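Side-chain contact in DNA-binding transcriptional repressor YiaJ (Escherichia coli, PDB 1YSQ), which represses transcription of the yiaKLMNOPQRS operon, which may serve the use of 2,3-diketo-L-gulonate, and is represented here by its C-terminal IclR-type effector-binding domain: residues Pro16-Leu21 with Glu27-Ser32. Numbering follows the deposited sequence.
Sequences PHLEAL and ETINFS
In the GAF-like fold of this IclR effector-binding domain, helix 8-25 packs against the antiparallel sheet and turns back into strand 28-35; Leu18 and Leu21 of the helix meet Ile29 and Phe31 of the strand. The two segments run nearly antiparallel, at 154°, with their axes 8.7 Å apart at closest approach, and the interface between them is buried and apolar.

Ile29 serves both leucines, one with each branch. Its CG2, anti to the backbone N, lies against Leu18 CD2 at 3.7 Å, while CG1 carries CD1 the other way, to 3.7 Å from Leu21 CG and 3.8 Å from Leu21 CD2. An alanine at Ile29 would keep neither branch, and would probably open a gap that leaves Leu18 CD2 and the CG and CD2 of Leu21 without their partner on the strand.

Around these residues, Val148 of the adjacent strand 146-153 touches Leu18 and Phe31, and helix 162-182 adds Ile176 against Leu18 and Pro168 and Thr172 against Leu21. Helix 162-182 and strand 146-153 thus continue the packing around the two leucines.

Leu18 divides its two methyls between Ile29 and Phe31, two places apart along the strand and both pointing toward the helix. With CD2 on Ile29, its CD1 reaches the root of the Phe31 side chain, approaching the ring obliquely, 3.7 Å from both Phe31 CB and Phe31 CG.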
ATOM      1  N   PRO A  16      -9.897   9.691 -10.768  1.00 25.49           N
ATOM      2  CA  PRO A  16      -9.371  11.025 -11.101  1.00 25.47           C
ATOM      3  C   PRO A  16      -8.212  11.418 -10.183  1.00 25.33           C
ATOM      4  O   PRO A  16      -7.249  12.071 -10.613  1.00 24.77           O
ATOM      5  CB  PRO A  16     -10.558  11.955 -10.831  1.00 26.17           C
ATOM      6  CG  PRO A  16     -11.751  11.093 -10.812  1.00 27.17           C
ATOM      7  CD  PRO A  16     -11.305   9.750 -10.336  1.00 25.48           C
ATOM      8  N   HIS A  17      -8.329  11.021  -8.913  1.00 24.74           N
ATOM      9  CA  HIS A  17      -7.337  11.341  -7.898  1.00 24.06           C
ATOM     10  C   HIS A  17      -6.065  10.520  -8.088  1.00 22.88           C
ATOM     11  O   HIS A  17      -4.964  11.047  -7.951  1.00 22.37           O
ATOM     12  CB  HIS A  17      -7.912  11.099  -6.498  1.00 24.07           C
ATOM     13  CG  HIS A  17      -9.105  11.942  -6.190  1.00 25.77           C
ATOM     14  ND1 HIS A  17      -9.012  13.296  -5.960  1.00 27.01           N
ATOM     15  CD2 HIS A  17     -10.421  11.632  -6.104  1.00 28.36           C
ATOM     16  CE1 HIS A  17     -10.218  13.782  -5.724  1.00 28.48           C
ATOM     17  NE2 HIS A  17     -11.092  12.793  -5.808  1.00 28.35           N
ATOM     18  N   LEU A  18      -6.223   9.231  -8.385  1.00 21.92           N
ATOM     19  CA  LEU A  18      -5.071   8.368  -8.621  1.00 20.98           C
ATOM     20  C   LEU A  18      -4.334   8.790  -9.895  1.00 20.77           C
ATOM     21  O   LEU A  18      -3.104   8.849  -9.916  1.00 19.76           O
ATOM     22  CB  LEU A  18      -5.499   6.891  -8.662  1.00 20.79           C
ATOM     23  CG  LEU A  18      -6.146   6.395  -7.360  1.00 21.05           C
ATOM     24  CD1 LEU A  18      -6.845   5.063  -7.582  1.00 20.52           C
ATOM     25  CD2 LEU A  18      -5.121   6.284  -6.245  1.00 20.80           C
ATOM     26  N   GLU A  19      -5.085   9.109 -10.952  1.00 20.27           N
ATOM     27  CA  GLU A  19      -4.463   9.626 -12.183  1.00 20.56           C
ATOM     28  C   GLU A  19      -3.672  10.912 -11.937  1.00 20.26           C
ATOM     29  O   GLU A  19      -2.553  11.078 -12.422  1.00 21.01           O
ATOM     30  CB  GLU A  19      -5.534   9.895 -13.245  1.00 20.80           C
ATOM     31  CG  GLU A  19      -6.095   8.635 -13.880  1.00 22.68           C
ATOM     32  CD  GLU A  19      -7.092   8.951 -14.985  1.00 25.68           C
ATOM     33  OE1 GLU A  19      -7.064  10.086 -15.511  1.00 29.28           O
ATOM     34  OE2 GLU A  19      -7.893   8.074 -15.321  1.00 26.01           O
ATOM     35  N   ALA A  20      -4.277  11.830 -11.195  1.00 20.90           N
ATOM     36  CA  ALA A  20      -3.603  13.064 -10.798  1.00 20.71           C
ATOM     37  C   ALA A  20      -2.278  12.783 -10.102  1.00 20.75           C
ATOM     38  O   ALA A  20      -1.269  13.427 -10.390  1.00 21.15           O
ATOM     39  CB  ALA A  20      -4.519  13.907  -9.891  1.00 20.74           C
ATOM     40  N   LEU A  21      -2.274  11.835  -9.171  1.00 20.59           N
ATOM     41  CA  LEU A  21      -1.047  11.530  -8.423  1.00 20.47           C
ATOM     42  C   LEU A  21       0.005  10.885  -9.331  1.00 20.31           C
ATOM     43  O   LEU A  21       1.204  11.156  -9.203  1.00 19.81           O
ATOM     44  CB  LEU A  21      -1.363  10.642  -7.221  1.00 20.75           C
ATOM     45  CG  LEU A  21      -0.206  10.147  -6.341  1.00 20.78           C
ATOM     46  CD1 LEU A  21       0.420  11.321  -5.570  1.00 22.02           C
ATOM     47  CD2 LEU A  21      -0.731   9.068  -5.389  1.00 21.00           C
ATOM     48  N   GLU A  27       5.245   8.296 -11.140  1.00 19.78           N
ATOM     49  CA  GLU A  27       5.499   6.934 -10.653  1.00 19.82           C
ATOM     50  C   GLU A  27       4.280   6.020 -10.730  1.00 18.95           C
ATOM     51  O   GLU A  27       3.152   6.486 -10.872  1.00 19.65           O
ATOM     52  CB  GLU A  27       5.947   6.983  -9.176  1.00 19.71           C
ATOM     53  CG  GLU A  27       7.190   7.828  -8.881  1.00 21.27           C
ATOM     54  CD  GLU A  27       8.458   7.282  -9.524  1.00 22.63           C
ATOM     55  OE1 GLU A  27       8.405   6.231 -10.200  1.00 21.65           O
ATOM     56  OE2 GLU A  27       9.529   7.920  -9.358  1.00 24.53           O
ATOM     57  N   THR A  28       4.534   4.721 -10.572  1.00 19.26           N
ATOM     58  CA  THR A  28       3.496   3.684 -10.431  1.00 19.01           C
ATOM     59  C   THR A  28       2.547   3.999  -9.280  1.00 19.09           C
ATOM     60  O   THR A  28       3.015   4.221  -8.140  1.00 19.10           O
ATOM     61  CB  THR A  28       4.154   2.343 -10.105  1.00 19.25           C
ATOM     62  OG1 THR A  28       5.022   1.936 -11.182  1.00 18.44           O
ATOM     63  CG2 THR A  28       3.072   1.208  -9.983  1.00 19.64           C
ATOM     64  N   ILE A  29       1.242   3.990  -9.561  1.00 18.15           N
ATOM     65  CA  ILE A  29       0.237   4.168  -8.519  1.00 18.46           C
ATOM     66  C   ILE A  29      -0.553   2.879  -8.390  1.00 19.02           C
ATOM     67  O   ILE A  29      -1.068   2.371  -9.381  1.00 19.03           O
ATOM     68  CB  ILE A  29      -0.715   5.377  -8.822  1.00 18.62           C
ATOM     69  CG1 ILE A  29       0.070   6.671  -9.123  1.00 17.57           C
ATOM     70  CG2 ILE A  29      -1.759   5.580  -7.690  1.00 18.45           C
ATOM     71  CD1 ILE A  29       1.110   7.116  -8.075  1.00 20.11           C
ATOM     72  N   ASN A  30      -0.632   2.354  -7.163  1.00 19.33           N
ATOM     73  CA  ASN A  30      -1.369   1.121  -6.852  1.00 19.69           C
ATOM     74  C   ASN A  30      -2.533   1.451  -5.946  1.00 19.96           C
ATOM     75  O   ASN A  30      -2.415   2.299  -5.051  1.00 19.12           O
ATOM     76  CB  ASN A  30      -0.478   0.126  -6.084  1.00 20.10           C
ATOM     77  CG  ASN A  30       0.883  -0.060  -6.727  1.00 20.92           C
ATOM     78  OD1 ASN A  30       1.910   0.403  -6.217  1.00 24.63           O
ATOM     79  ND2 ASN A  30       0.896  -0.729  -7.854  1.00 18.15           N
ATOM     80  N   PHE A  31      -3.640   0.748  -6.151  1.00 19.62           N
ATOM     81  CA  PHE A  31      -4.823   0.935  -5.310  1.00 19.25           C
ATOM     82  C   PHE A  31      -5.407  -0.435  -5.016  1.00 19.37           C
ATOM     83  O   PHE A  31      -5.769  -1.178  -5.935  1.00 18.64           O
ATOM     84  CB  PHE A  31      -5.837   1.818  -6.041  1.00 19.02           C
ATOM     85  CG  PHE A  31      -7.039   2.186  -5.223  1.00 21.02           C
ATOM     86  CD1 PHE A  31      -6.909   2.926  -4.047  1.00 22.91           C
ATOM     87  CD2 PHE A  31      -8.310   1.834  -5.644  1.00 23.79           C
ATOM     88  CE1 PHE A  31      -8.042   3.278  -3.282  1.00 24.28           C
ATOM     89  CE2 PHE A  31      -9.445   2.197  -4.880  1.00 25.71           C
ATOM     90  CZ  PHE A  31      -9.300   2.910  -3.704  1.00 22.35           C
ATOM     91  N   SER A  32      -5.467  -0.777  -3.733  1.00 19.07           N
ATOM     92  CA  SER A  32      -5.937  -2.091  -3.331  1.00 19.30           C
ATOM     93  C   SER A  32      -7.146  -2.025  -2.407  1.00 19.29           C
ATOM     94  O   SER A  32      -7.441  -0.966  -1.832  1.00 18.88           O
ATOM     95  CB  SER A  32      -4.806  -2.870  -2.646  1.00 18.98           C
ATOM     96  OG  SER A  32      -4.617  -2.380  -1.317  1.00 18.90           O
TER